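Long-range contacts in 14 kDa fatty acid-binding protein (Schistosoma mansoni, PDB 1VYF), which binds fatty acids such as oleic and arachidonic acid inside a beta-barrel and may take part in their transport: residues F6-L12 with T39-T45; F18-M22 with R32-N36; S92-Q96 with I107-V111; G113-T118 with R129-R133. All coordinates share one frame. Numbering follows the deposited sequence.

Contact 1: F6-L12 with T39-T45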
loop_
_atom_site.group_PDB
_atom_site.type_symbol
_atom_site.label_atom_id
_atom_site.label_comp_id
_atom_site.label_asym_id
_atom_site.label_seq_id
_atom_site.Cartn_x
_atom_site.Cartn_y
_atom_site.Cartn_z
ATOM N N PHE A 6 6.346 10.222 6.837
ATOM C CA PHE A 6 6.395 8.905 6.160
ATOM C C PHE A 6 7.781 8.337 5.961
ATOM O O PHE A 6 7.933 7.146 5.730
ATOM C CB PHE A 6 5.786 9.010 4.762
ATOM C CG PHE A 6 4.294 8.902 4.743
ATOM C CD1 PHE A 6 3.511 10.016 4.965
ATOM C CD2 PHE A 6 3.668 7.696 4.432
ATOM C CE1 PHE A 6 2.145 9.910 4.937
ATOM C CE2 PHE A 6 2.312 7.599 4.412
ATOM C CZ PHE A 6 1.551 8.704 4.677
ATOM N N LEU A 7 8.797 9.206 5.971
ATOM C CA LEU A 7 10.143 8.834 5.543
ATOM C C LEU A 7 10.795 7.859 6.473
ATOM O O LEU A 7 10.770 8.029 7.669
ATOM C CB LEU A 7 11.024 10.078 5.418
ATOM C CG LEU A 7 10.490 11.177 4.506
ATOM C CD1 LEU A 7 11.511 12.317 4.480
ATOM C CD2 LEU A 7 10.246 10.667 3.134
ATOM N N GLY A 8 11.408 6.834 5.899
ATOM C CA GLY A 8 12.035 5.783 6.663
ATOM C C GLY A 8 11.400 4.426 6.369
ATOM O O GLY A 8 10.783 4.223 5.317
ATOM N N LYS A 9 11.535 3.510 7.310
ATOM C CA LYS A 9 11.097 2.136 7.124
ATOM C C LYS A 9 10.023 1.742 8.112
ATOM O O LYS A 9 10.017 2.208 9.264
ATOM C CB LYS A 9 12.265 1.180 7.331
ATOM C CG LYS A 9 13.340 1.262 6.309
ATOM C CD LYS A 9 14.182 -0.055 6.340
ATOM C CE LYS A 9 15.156 -0.088 5.204
ATOM N NZ LYS A 9 16.506 -0.029 5.792
ATOM N N TRP A 10 9.172 0.808 7.680
ATOM C CA TRP A 10 7.965 0.415 8.409
ATOM C C TRP A 10 7.800 -1.089 8.269
ATOM O O TRP A 10 8.089 -1.607 7.219
ATOM C CB TRP A 10 6.722 1.120 7.808
ATOM C CG TRP A 10 6.786 2.602 7.884
ATOM C CD1 TRP A 10 7.349 3.453 6.960
ATOM C CD2 TRP A 10 6.266 3.435 8.921
ATOM N NE1 TRP A 10 7.221 4.750 7.382
ATOM C CE2 TRP A 10 6.576 4.767 8.589
ATOM C CE3 TRP A 10 5.563 3.189 10.108
ATOM C CZ2 TRP A 10 6.198 5.851 9.397
ATOM C CZ3 TRP A 10 5.180 4.255 10.888
ATOM C CH2 TRP A 10 5.507 5.570 10.536
ATOM N N LYS A 11 7.394 -1.790 9.327
ATOM C CA LYS A 11 7.167 -3.222 9.232
ATOM C C LYS A 11 5.740 -3.525 9.685
ATOM O O LYS A 11 5.262 -3.008 10.697
ATOM C CB LYS A 11 8.212 -4.021 10.033
ATOM C CG LYS A 11 8.081 -5.550 9.887
ATOM C CD LYS A 11 9.127 -6.302 10.733
ATOM C CE LYS A 11 9.293 -7.743 10.283
ATOM N NZ LYS A 11 10.687 -8.225 10.550
ATOM N N LEU A 12 5.054 -4.346 8.900
ATOM C CA LEU A 12 3.702 -4.791 9.226
ATOM C C LEU A 12 3.680 -5.449 10.580
ATOM O O LEU A 12 4.446 -6.397 10.778
ATOM C CB LEU A 12 3.183 -5.833 8.223
ATOM C CG LEU A 12 1.716 -6.246 8.463
ATOM C CD1 LEU A 12 0.762 -5.129 8.031
ATOM C CD2 LEU A 12 1.441 -7.494 7.689
ATOM N N THR A 39 5.027 -10.670 6.362
ATOM C CA THR A 39 5.028 -9.383 7.037
ATOM C C THR A 39 6.076 -8.524 6.343
ATOM O O THR A 39 7.281 -8.624 6.605
ATOM C CB THR A 39 5.327 -9.548 8.527
ATOM O OG1 THR A 39 6.483 -10.354 8.680
ATOM C CG2 THR A 39 4.260 -10.354 9.189
ATOM N N PRO A 40 5.631 -7.710 5.394
ATOM C CA PRO A 40 6.559 -6.901 4.628
ATOM C C PRO A 40 7.141 -5.747 5.407
ATOM O O PRO A 40 6.559 -5.289 6.373
ATOM C CB PRO A 40 5.678 -6.366 3.490
ATOM C CG PRO A 40 4.534 -7.219 3.501
ATOM C CD PRO A 40 4.248 -7.511 4.942
ATOM N N THR A 41 8.285 -5.277 4.939
ATOM C CA THR A 41 8.857 -4.002 5.308
ATOM C C THR A 41 8.719 -2.995 4.161
ATOM O O THR A 41 8.971 -3.310 3.018
ATOM C CB THR A 41 10.310 -4.227 5.673
ATOM O OG1 THR A 41 10.356 -4.920 6.920
ATOM C CG2 THR A 41 11.055 -2.908 5.962
ATOM N N VAL A 42 8.279 -1.785 4.482
ATOM C CA VAL A 42 7.995 -0.740 3.497
ATOM C C VAL A 42 8.896 0.477 3.801
ATOM O O VAL A 42 9.009 0.926 4.920
ATOM C CB VAL A 42 6.505 -0.367 3.472
ATOM C CG1 VAL A 42 6.216 0.736 2.473
ATOM C CG2 VAL A 42 5.654 -1.581 3.110
ATOM N N THR A 43 9.580 0.962 2.784
ATOM C CA THR A 43 10.477 2.099 2.910
ATOM C C THR A 43 9.945 3.235 2.045
ATOM O O THR A 43 9.668 3.046 0.873
ATOM C CB THR A 43 11.901 1.705 2.460
ATOM O OG1 THR A 43 12.396 0.608 3.245
ATOM C CG2 THR A 43 12.918 2.831 2.693
ATOM N N PHE A 44 9.859 4.439 2.593
ATOM C CA PHE A 44 9.490 5.621 1.800
ATOM C C PHE A 44 10.690 6.573 1.709
ATOM O O PHE A 44 11.342 6.837 2.702
ATOM C CB PHE A 44 8.342 6.411 2.441
ATOM C CG PHE A 44 7.010 5.692 2.420
ATOM C CD1 PHE A 44 6.643 4.859 3.445
ATOM C CD2 PHE A 44 6.126 5.874 1.367
ATOM C CE1 PHE A 44 5.400 4.178 3.411
ATOM C CE2 PHE A 44 4.883 5.191 1.330
ATOM C CZ PHE A 44 4.531 4.362 2.359
ATOM N N THR A 45 10.952 7.082 0.519
ATOM C CA THR A 45 11.868 8.225 0.346
ATOM C C THR A 45 11.149 9.255 -0.501
ATOM O O THR A 45 10.229 8.930 -1.247
ATOM C CB THR A 45 13.199 7.801 -0.314
ATOM O OG1 THR A 45 12.973 7.393 -1.666
ATOM C CG2 THR A 45 13.741 6.577 0.317
#

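Contact 2: F18-M22 with R32-N36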
loop_
_atom_site.group_PDB
_atom_site.type_symbol
_atom_site.label_atom_id
_atom_site.label_comp_id
_atom_site.label_asym_id
_atom_site.label_seq_id
_atom_site.Cartn_x
_atom_site.Cartn_y
_atom_site.Cartn_z
ATOM N N PHE A 18 -8.079 -8.837 6.062
ATOM C CA PHE A 18 -7.395 -8.748 4.770
ATOM C C PHE A 18 -7.808 -9.861 3.805
ATOM O O PHE A 18 -7.870 -9.617 2.597
ATOM C CB PHE A 18 -5.880 -8.747 4.971
ATOM C CG PHE A 18 -5.058 -8.337 3.741
ATOM C CD1 PHE A 18 -5.360 -7.203 2.997
ATOM C CD2 PHE A 18 -3.978 -9.087 3.363
ATOM C CE1 PHE A 18 -4.580 -6.833 1.887
ATOM C CE2 PHE A 18 -3.196 -8.722 2.252
ATOM C CZ PHE A 18 -3.517 -7.574 1.527
ATOM N N ASP A 19 -8.116 -11.055 4.304
ATOM C CA ASP A 19 -8.561 -12.101 3.385
ATOM C C ASP A 19 -9.853 -11.746 2.645
ATOM O O ASP A 19 -10.012 -12.102 1.476
ATOM C CB ASP A 19 -8.683 -13.451 4.051
ATOM C CG ASP A 19 -8.823 -14.576 3.028
ATOM O OD1 ASP A 19 -7.807 -14.883 2.373
ATOM O OD2 ASP A 19 -9.913 -15.180 2.804
ATOM N N ALA A 20 -10.766 -11.042 3.303
ATOM C CA ALA A 20 -11.997 -10.583 2.651
ATOM C C ALA A 20 -11.686 -9.694 1.430
ATOM O O ALA A 20 -12.437 -9.694 0.434
ATOM C CB ALA A 20 -12.862 -9.818 3.637
ATOM N N VAL A 21 -10.604 -8.927 1.484
ATOM C CA VAL A 21 -10.339 -8.020 0.355
ATOM C C VAL A 21 -9.617 -8.718 -0.757
ATOM O O VAL A 21 -9.925 -8.473 -1.917
ATOM C CB VAL A 21 -9.658 -6.632 0.660
ATOM C CG1 VAL A 21 -9.962 -6.075 2.018
ATOM C CG2 VAL A 21 -8.176 -6.590 0.266
ATOM N N MET A 22 -8.699 -9.621 -0.466
ATOM C CA MET A 22 -8.071 -10.277 -1.619
ATOM C C MET A 22 -8.945 -11.293 -2.268
ATOM O O MET A 22 -8.738 -11.600 -3.407
ATOM C CB MET A 22 -6.647 -10.763 -1.434
ATOM C CG MET A 22 -6.202 -10.836 -0.122
ATOM S SD MET A 22 -6.766 -12.346 0.349
ATOM C CE MET A 22 -5.146 -12.736 1.409
ATOM N N ARG A 32 -3.084 -15.728 -1.903
ATOM C CA ARG A 32 -3.846 -15.278 -0.736
ATOM C C ARG A 32 -3.195 -15.809 0.537
ATOM O O ARG A 32 -3.005 -15.051 1.511
ATOM C CB ARG A 32 -5.315 -15.708 -0.825
ATOM C CG ARG A 32 -6.164 -14.724 -1.554
ATOM C CD ARG A 32 -7.570 -15.205 -1.895
ATOM N NE ARG A 32 -8.331 -15.494 -0.682
ATOM C CZ ARG A 32 -9.207 -16.482 -0.571
ATOM N NH1 ARG A 32 -9.480 -17.268 -1.603
ATOM N NH2 ARG A 32 -9.840 -16.678 0.579
ATOM N N GLN A 33 -2.791 -17.082 0.531
ATOM C CA GLN A 33 -2.194 -17.663 1.735
ATOM C C GLN A 33 -0.883 -16.962 2.078
ATOM O O GLN A 33 -0.620 -16.693 3.261
ATOM C CB GLN A 33 -1.959 -19.176 1.633
ATOM C CG GLN A 33 -3.230 -20.065 1.436
ATOM C CD GLN A 33 -4.502 -19.571 2.139
ATOM O OE1 GLN A 33 -4.647 -19.717 3.352
ATOM N NE2 GLN A 33 -5.420 -18.999 1.376
ATOM N N ILE A 34 -0.050 -16.704 1.064
ATOM C CA ILE A 34 1.169 -15.906 1.221
ATOM C C ILE A 34 0.833 -14.521 1.766
ATOM O O ILE A 34 1.469 -14.068 2.719
ATOM C CB ILE A 34 1.984 -15.794 -0.118
ATOM C CG1 ILE A 34 2.536 -17.163 -0.533
ATOM C CG2 ILE A 34 3.173 -14.810 0.012
ATOM C CD1 ILE A 34 2.822 -17.261 -2.038
ATOM N N GLY A 35 -0.175 -13.871 1.200
ATOM C CA GLY A 35 -0.625 -12.553 1.649
ATOM C C GLY A 35 -1.142 -12.512 3.082
ATOM O O GLY A 35 -1.013 -11.469 3.762
ATOM N N ASN A 36 -1.686 -13.644 3.558
ATOM C CA ASN A 36 -2.150 -13.756 4.952
ATOM C C ASN A 36 -1.044 -14.128 5.967
ATOM O O ASN A 36 -1.312 -14.172 7.170
ATOM C CB ASN A 36 -3.345 -14.729 5.043
ATOM C CG ASN A 36 -4.596 -14.202 4.315
ATOM O OD1 ASN A 36 -4.845 -12.998 4.287
ATOM N ND2 ASN A 36 -5.382 -15.106 3.732
HETATM O O HOH W 1 -7.738 -17.601 2.931
#

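Contact 3: S92-Q96 with I107-V111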
loop_
_atom_site.group_PDB
_atom_site.type_symbol
_atom_site.label_atom_id
_atom_site.label_comp_id
_atom_site.label_asym_id
_atom_site.label_seq_id
_atom_site.Cartn_x
_atom_site.Cartn_y
_atom_site.Cartn_z
ATOM N N SER A 92 0.514 14.027 6.350
ATOM C CA SER A 92 0.552 12.776 7.111
ATOM C C SER A 92 -0.427 11.719 6.544
ATOM O O SER A 92 -0.573 10.651 7.096
ATOM C CB SER A 92 0.248 13.089 8.577
ATOM O OG SER A 92 -1.091 13.495 8.716
ATOM N N LYS A 93 -1.071 12.000 5.418
ATOM C CA LYS A 93 -2.026 11.068 4.845
ATOM C C LYS A 93 -2.028 11.106 3.315
ATOM O O LYS A 93 -2.118 12.181 2.720
ATOM C CB LYS A 93 -3.409 11.391 5.375
ATOM C CG LYS A 93 -4.491 10.419 5.034
ATOM C CD LYS A 93 -5.749 10.843 5.802
ATOM C CE LYS A 93 -6.957 10.104 5.411
ATOM N NZ LYS A 93 -8.112 10.730 6.071
ATOM N N LEU A 94 -1.956 9.934 2.683
ATOM C CA LEU A 94 -2.127 9.838 1.229
ATOM C C LEU A 94 -3.069 8.731 0.881
ATOM O O LEU A 94 -3.227 7.754 1.645
ATOM C CB LEU A 94 -0.794 9.673 0.507
ATOM C CG LEU A 94 0.183 8.668 1.022
ATOM C CD1 LEU A 94 -0.237 7.299 0.561
ATOM C CD2 LEU A 94 1.649 8.992 0.601
ATOM N N THR A 95 -3.708 8.870 -0.272
ATOM C CA THR A 95 -4.682 7.903 -0.726
ATOM C C THR A 95 -4.315 7.380 -2.135
ATOM O O THR A 95 -4.166 8.174 -3.061
ATOM C CB THR A 95 -6.065 8.569 -0.753
ATOM O OG1 THR A 95 -6.431 9.064 0.548
ATOM C CG2 THR A 95 -7.128 7.593 -1.113
ATOM N N GLN A 96 -4.165 6.064 -2.283
ATOM C CA GLN A 96 -3.824 5.426 -3.539
ATOM C C GLN A 96 -5.029 4.691 -4.083
ATOM O O GLN A 96 -5.649 3.868 -3.399
ATOM C CB GLN A 96 -2.667 4.443 -3.353
ATOM C CG GLN A 96 -2.263 3.700 -4.615
ATOM C CD GLN A 96 -1.103 2.810 -4.431
ATOM O OE1 GLN A 96 -0.689 2.551 -3.305
ATOM N NE2 GLN A 96 -0.527 2.349 -5.548
ATOM N N ILE A 107 -6.463 2.642 -1.199
ATOM C CA ILE A 107 -5.521 2.409 -0.074
ATOM C C ILE A 107 -5.140 3.724 0.576
ATOM O O ILE A 107 -4.430 4.559 0.004
ATOM C CB ILE A 107 -4.259 1.659 -0.556
ATOM C CG1 ILE A 107 -4.637 0.431 -1.372
ATOM C CG2 ILE A 107 -3.390 1.265 0.668
ATOM C CD1 ILE A 107 -3.581 -0.002 -2.343
ATOM N N VAL A 108 -5.624 3.945 1.783
ATOM C CA VAL A 108 -5.317 5.138 2.531
ATOM C C VAL A 108 -4.180 4.750 3.507
ATOM O O VAL A 108 -4.219 3.690 4.116
ATOM C CB VAL A 108 -6.587 5.673 3.270
ATOM C CG1 VAL A 108 -6.307 6.925 4.023
ATOM C CG2 VAL A 108 -7.748 5.867 2.304
ATOM N N ARG A 109 -3.148 5.582 3.571
ATOM C CA ARG A 109 -2.024 5.431 4.479
ATOM C C ARG A 109 -1.918 6.688 5.300
ATOM O O ARG A 109 -1.798 7.802 4.761
ATOM C CB ARG A 109 -0.739 5.224 3.709
ATOM C CG ARG A 109 -0.755 3.993 2.805
ATOM C CD ARG A 109 0.557 3.672 2.184
ATOM N NE ARG A 109 0.601 2.339 1.620
ATOM C CZ ARG A 109 0.235 1.993 0.398
ATOM N NH1 ARG A 109 -0.217 2.887 -0.458
ATOM N NH2 ARG A 109 0.341 0.727 0.031
ATOM N N GLU A 110 -1.991 6.537 6.608
ATOM C CA GLU A 110 -1.956 7.683 7.477
ATOM C C GLU A 110 -0.952 7.429 8.582
ATOM O O GLU A 110 -1.017 6.394 9.192
ATOM C CB GLU A 110 -3.349 7.901 8.059
ATOM C CG GLU A 110 -3.442 9.037 9.072
ATOM C CD GLU A 110 -4.835 9.617 9.225
ATOM O OE1 GLU A 110 -5.820 8.966 8.821
ATOM O OE2 GLU A 110 -4.943 10.757 9.728
ATOM N N VAL A 111 -0.076 8.392 8.841
ATOM C CA VAL A 111 0.985 8.252 9.841
ATOM C C VAL A 111 0.574 8.999 11.073
ATOM O O VAL A 111 0.178 10.166 11.007
ATOM C CB VAL A 111 2.342 8.786 9.349
ATOM C CG1 VAL A 111 3.370 8.830 10.475
ATOM C CG2 VAL A 111 2.859 7.914 8.214
HETATM O O HOH W 2 -8.810 7.926 7.813
HETATM O O HOH W 3 0.113 -0.586 -2.691
#

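Contact 4: G113-T118 with R129-R133. With OLA (oleic acid), chain B.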
loop_
_atom_site.group_PDB
_atom_site.type_symbol
_atom_site.label_atom_id
_atom_site.label_comp_id
_atom_site.label_asym_id
_atom_site.label_seq_id
_atom_site.Cartn_x
_atom_site.Cartn_y
_atom_site.Cartn_z
ATOM N N GLY A 113 2.459 9.250 14.645
ATOM C CA GLY A 113 3.559 8.875 15.516
ATOM C C GLY A 113 4.328 7.687 14.976
ATOM O O GLY A 113 4.926 7.776 13.893
ATOM N N ASP A 114 4.349 6.595 15.734
ATOM C CA ASP A 114 5.038 5.394 15.303
ATOM C C ASP A 114 4.183 4.348 14.635
ATOM O O ASP A 114 4.680 3.246 14.424
ATOM C CB ASP A 114 5.807 4.770 16.459
ATOM C CG ASP A 114 6.955 5.650 16.896
ATOM O OD1 ASP A 114 7.532 6.399 16.044
ATOM O OD2 ASP A 114 7.318 5.667 18.073
ATOM N N THR A 115 2.948 4.706 14.290
ATOM C CA THR A 115 2.051 3.863 13.487
ATOM C C THR A 115 1.710 4.428 12.123
ATOM O O THR A 115 1.282 5.556 12.031
ATOM C CB THR A 115 0.724 3.643 14.279
ATOM O OG1 THR A 115 1.025 3.058 15.572
ATOM C CG2 THR A 115 -0.182 2.605 13.630
ATOM N N MET A 116 1.841 3.613 11.076
ATOM C CA MET A 116 1.221 3.910 9.814
ATOM C C MET A 116 0.072 2.938 9.667
ATOM O O MET A 116 0.278 1.715 9.699
ATOM C CB MET A 116 2.194 3.763 8.639
ATOM C CG MET A 116 1.491 3.975 7.283
ATOM S SD MET A 116 2.599 3.979 5.938
ATOM C CE MET A 116 2.689 2.246 5.635
ATOM N N LYS A 117 -1.127 3.497 9.591
ATOM C CA LYS A 117 -2.340 2.721 9.433
ATOM C C LYS A 117 -2.649 2.697 7.970
ATOM O O LYS A 117 -2.778 3.741 7.359
ATOM C CB LYS A 117 -3.490 3.350 10.195
ATOM C CG LYS A 117 -4.809 2.585 9.977
ATOM C CD LYS A 117 -5.955 3.042 10.849
ATOM C CE LYS A 117 -6.285 4.493 10.690
ATOM N NZ LYS A 117 -7.341 4.897 11.660
ATOM N N THR A 118 -2.814 1.516 7.414
ATOM C CA THR A 118 -3.148 1.387 5.973
ATOM C C THR A 118 -4.562 0.810 5.852
ATOM O O THR A 118 -4.782 -0.337 6.254
ATOM C CB THR A 118 -2.118 0.466 5.316
ATOM O OG1 THR A 118 -0.821 1.086 5.391
ATOM C CG2 THR A 118 -2.376 0.249 3.814
ATOM N N ARG A 129 -4.495 -2.528 8.086
ATOM C CA ARG A 129 -3.175 -3.064 8.357
ATOM C C ARG A 129 -2.291 -2.006 8.994
ATOM O O ARG A 129 -2.070 -0.938 8.431
ATOM C CB ARG A 129 -2.545 -3.562 7.070
ATOM C CG ARG A 129 -3.253 -4.782 6.523
ATOM C CD ARG A 129 -3.112 -4.943 5.035
ATOM N NE ARG A 129 -1.760 -5.266 4.590
ATOM C CZ ARG A 129 -1.169 -6.441 4.771
ATOM N NH1 ARG A 129 0.035 -6.627 4.286
ATOM N NH2 ARG A 129 -1.790 -7.450 5.395
ATOM N N ASN A 130 -1.815 -2.309 10.197
ATOM C CA ASN A 130 -0.974 -1.395 10.968
ATOM C C ASN A 130 0.496 -1.754 10.779
ATOM O O ASN A 130 0.883 -2.920 10.873
ATOM C CB ASN A 130 -1.319 -1.478 12.471
ATOM C CG ASN A 130 -2.567 -0.692 12.831
ATOM O OD1 ASN A 130 -2.949 0.280 12.144
ATOM N ND2 ASN A 130 -3.263 -1.155 13.857
ATOM N N TYR A 131 1.312 -0.741 10.527
ATOM C CA TYR A 131 2.760 -0.870 10.411
ATOM C C TYR A 131 3.403 -0.057 11.533
ATOM O O TYR A 131 2.908 0.997 11.885
ATOM C CB TYR A 131 3.242 -0.279 9.076
ATOM C CG TYR A 131 2.863 -1.063 7.855
ATOM C CD1 TYR A 131 1.529 -1.071 7.388
ATOM C CD2 TYR A 131 3.822 -1.822 7.157
ATOM C CE1 TYR A 131 1.177 -1.764 6.231
ATOM C CE2 TYR A 131 3.465 -2.555 6.004
ATOM C CZ TYR A 131 2.158 -2.531 5.560
ATOM O OH TYR A 131 1.874 -3.246 4.431
ATOM N N LYS A 132 4.482 -0.583 12.112
ATOM C CA LYS A 132 5.296 0.117 13.095
ATOM C C LYS A 132 6.521 0.666 12.427
ATOM O O LYS A 132 7.132 0.030 11.557
ATOM C CB LYS A 132 5.716 -0.819 14.247
ATOM C CG LYS A 132 4.536 -1.516 14.899
ATOM C CD LYS A 132 4.863 -2.099 16.301
ATOM C CE LYS A 132 5.682 -3.371 16.229
ATOM N NZ LYS A 132 6.813 -3.383 17.236
ATOM N N ARG A 133 6.914 1.852 12.852
ATOM C CA ARG A 133 8.109 2.515 12.322
ATOM C C ARG A 133 9.338 1.764 12.871
ATOM O O ARG A 133 9.414 1.484 14.054
ATOM C CB ARG A 133 8.110 3.984 12.782
ATOM C CG ARG A 133 9.317 4.792 12.389
ATOM C CD ARG A 133 9.383 6.133 13.119
ATOM N NE ARG A 133 8.201 6.969 12.932
ATOM C CZ ARG A 133 7.990 7.768 11.882
ATOM N NH1 ARG A 133 8.855 7.801 10.874
ATOM N NH2 ARG A 133 6.892 8.524 11.816
HETATM C C1 OLA B . -0.591 -2.712 2.254
HETATM O O1 OLA B . 0.228 -1.856 1.959
HETATM O O2 OLA B . -0.416 -3.282 3.437
HETATM C C2 OLA B . -1.813 -3.125 1.432
HETATM C C3 OLA B . -1.744 -3.060 -0.103
HETATM C C4 OLA B . -2.249 -4.359 -0.788
HETATM C C5 OLA B . -3.447 -4.223 -1.738
HETATM C C6 OLA B . -4.206 -5.540 -1.951
HETATM C C7 OLA B . -3.654 -6.442 -3.047
HETATM C C8 OLA B . -2.589 -7.414 -2.547
HETATM C C9 OLA B . -2.946 -8.854 -2.831
HETATM C C10 OLA B . -2.216 -9.888 -2.386
HETATM C C11 OLA B . -0.965 -9.740 -1.543
HETATM C C12 OLA B . 0.159 -10.665 -2.013
HETATM C C13 OLA B . 1.309 -10.780 -1.001
HETATM C C14 OLA B . 2.185 -9.527 -0.879
HETATM C C15 OLA B . 1.759 -8.596 0.262
HETATM C C16 OLA B . 2.321 -7.181 0.079
HETATM C C17 OLA B . 1.233 -6.102 0.057
HETATM C C18 OLA B . 0.981 -5.599 1.457
#

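Contact 1: F6-L12 with T39-T45
When two strands distant in sequence pair, their backbone donors and acceptors tend to satisfy one another, and these segments do so antiparallel. Gly-8 and Phe-44 exchange two bonds, Gly-8 N to Phe-44 O at 3.2 Å and Phe-44 N to Gly-8 O at 2.9 Å. Trp-10 and Val-42 repeat the pattern, with Trp-10 N to Val-42 O at 2.8 Å and Val-42 N to Trp-10 O at 2.7 Å, and Leu-12 N reaches Pro-40 O at 3.1 Å, just before strand 41-45. The indole donor is also served: Trp-10 NE1 bonds Phe-6 O at 3.0 Å. Alongside, the Phe-6 edge meets the Phe-44 face in a T-shaped pair with centroids 5.3 Å apart. The amides and carbonyls of the intervening residues point away from this pair, within the sheet: Lys-9 to Leu-134, just past strand 125-133, Lys-11 to Lys-132, Thr-41 to Glu-56 and Thr-43 to Leu-54. Strands 8-16 and 41-47 thus lie between strands 125-133 and 50-56 in the barrel wall.

Contact 2: F18-M22 with R32-N36
A single carboxylate can serve several donors presented along the end of a facing helix and the residue after it, as Asp-19 does here. Arg-32 comes first: its NH2 lies 2.7 Å from Asp-19 OD2 and its NE 3.2 Å from Asp-19 OD1, a bidentate salt bridge, while Arg-32 CG comes unusually close, 3.1 Å, to SD of the given Met-22 conformer. Gln-33 joins indirectly, through a water that accepts from Gln-33 NE2 at 3.1 Å and donates to Asp-19 OD1 at 2.8 Å. Gly-35 follows at the close of the helix, presenting bare backbone to the Met-22 methyl and the Phe-18 ring; Phe-18 CE2 is 3.8 Å from Gly-35 O. Asn-36 completes the set, its ND2 donating to Asp-19 OD1 at 2.8 Å. Gly-35 also touches the bound oleate, and Phe-18 makes a cation-pi contact with Arg-129. This is the helix-turn-helix lid of the fatty acid-binding protein fold, regarded in this family as part of the portal through which ligand enters the barrel.

Contact 3: S92-Q96 with I107-V111
Strands 93-96 and 107-111 run antiparallel, their axes 4.6 Å apart at the closest point and their directions 166° apart, as two arms of one beta hairpin. The hydrogen-bonded pairs are Leu-94 with Arg-109 and Gln-96 with Ile-107. Leu-94 N gives to Arg-109 O at 3.0 Å and Arg-109 N to Leu-94 O at 2.9 Å; Gln-96 N gives to Ile-107 O at 2.8 Å and Ile-107 N to Gln-96 O at 2.6 Å. Val-111 N to Ser-92 O, at 2.9 Å, extends the ladder beyond strand 93-96.

The two faces do different work. On the outer one, Lys-93 and Glu-110 form a long salt bridge, NZ to OE1 4.0 Å, and a water bonds weakly to both; the aliphatic arm of Lys-93 covers Val-108, CE to CG1 3.5 Å. On the inner one, Leu-94 CD1 packs 3.8 Å from Arg-109 CB, and farther along Gln-96 OE1 accepts from Arg-109 NH1 at 2.9 Å. A second water donates to Gln-96 OE1 at 3.3 Å and accepts from Arg-109 NH2 at 3.0 Å.

Arg-109 NH2 also hydrogen-bonds oleate O1. A buried guanidinium is thus held by a neutral amide and a water, consistent with the carboxylate of the fatty acid compensating its charge.

Contact 4: G113-T118 with R129-R133
The carboxylate site of the fatty acid-binding protein barrel is built partly on a beta hairpin, strands 115-122 and 125-133; Arg-129 and Tyr-131, with Arg-109, correspond to the Arg-Arg-Tyr (P2) motif of this family, binding the ligand oxygens. Both hairpin side chains lie on the inner face with Met-116 and Thr-118. Oleate O2 receives Arg-129 NE at 2.7 Å and, very short, Tyr-131 OH at 2.5 Å, while Arg-109 bonds the same ligand. The backbone ladder holds these residues in place: Met-116 N to Tyr-131 O is 2.9 Å, Tyr-131 N to Met-116 O 2.8 Å, Thr-118 N to Arg-129 O 2.8 Å and Arg-129 N to Thr-118 O 2.9 Å. Thr-118 CG2 comes 3.8 Å from oleate C1. Asn-130, between the two ligand-binding side chains, points to the other face, where its ND2 bonds Glu-14. Toward the turn before strand 115-118, Arg-133 N reaches Asp-114 O at 3.1 Å, and its guanidinium meets Gly-113 O through NH2 at 3.0 Å and Asp-114 OD1 through NE at 3.2 Å, a salt bridge whose hydrogen bond is weak. Met-116 CE sits over the face of the Tyr-131 ring in a CH-pi contact, 4.2 Å from its centroid.

From the N terminus, contact 1 opens first and closes only when strand 41-47 returns to strand 8-16; the intervening chain holds both helices, so contact 2 falls wholly within that loop and pairs the helices of the lid. Contacts 3 and 4 follow in series, each closing a short hairpin, and none of the four crosses another. Three of them share one continuous sheet. Contact 4 meets contact 1 where Lys-11 N lies 2.9 Å from Lys-132 O, and contact 3 where Lys-117 N lies 2.9 Å from Glu-110 O. Contact 2 reaches the barrel through Phe-18, which packs on Arg-129, while the Phe-6 ring of contact 1 packs against contact 3.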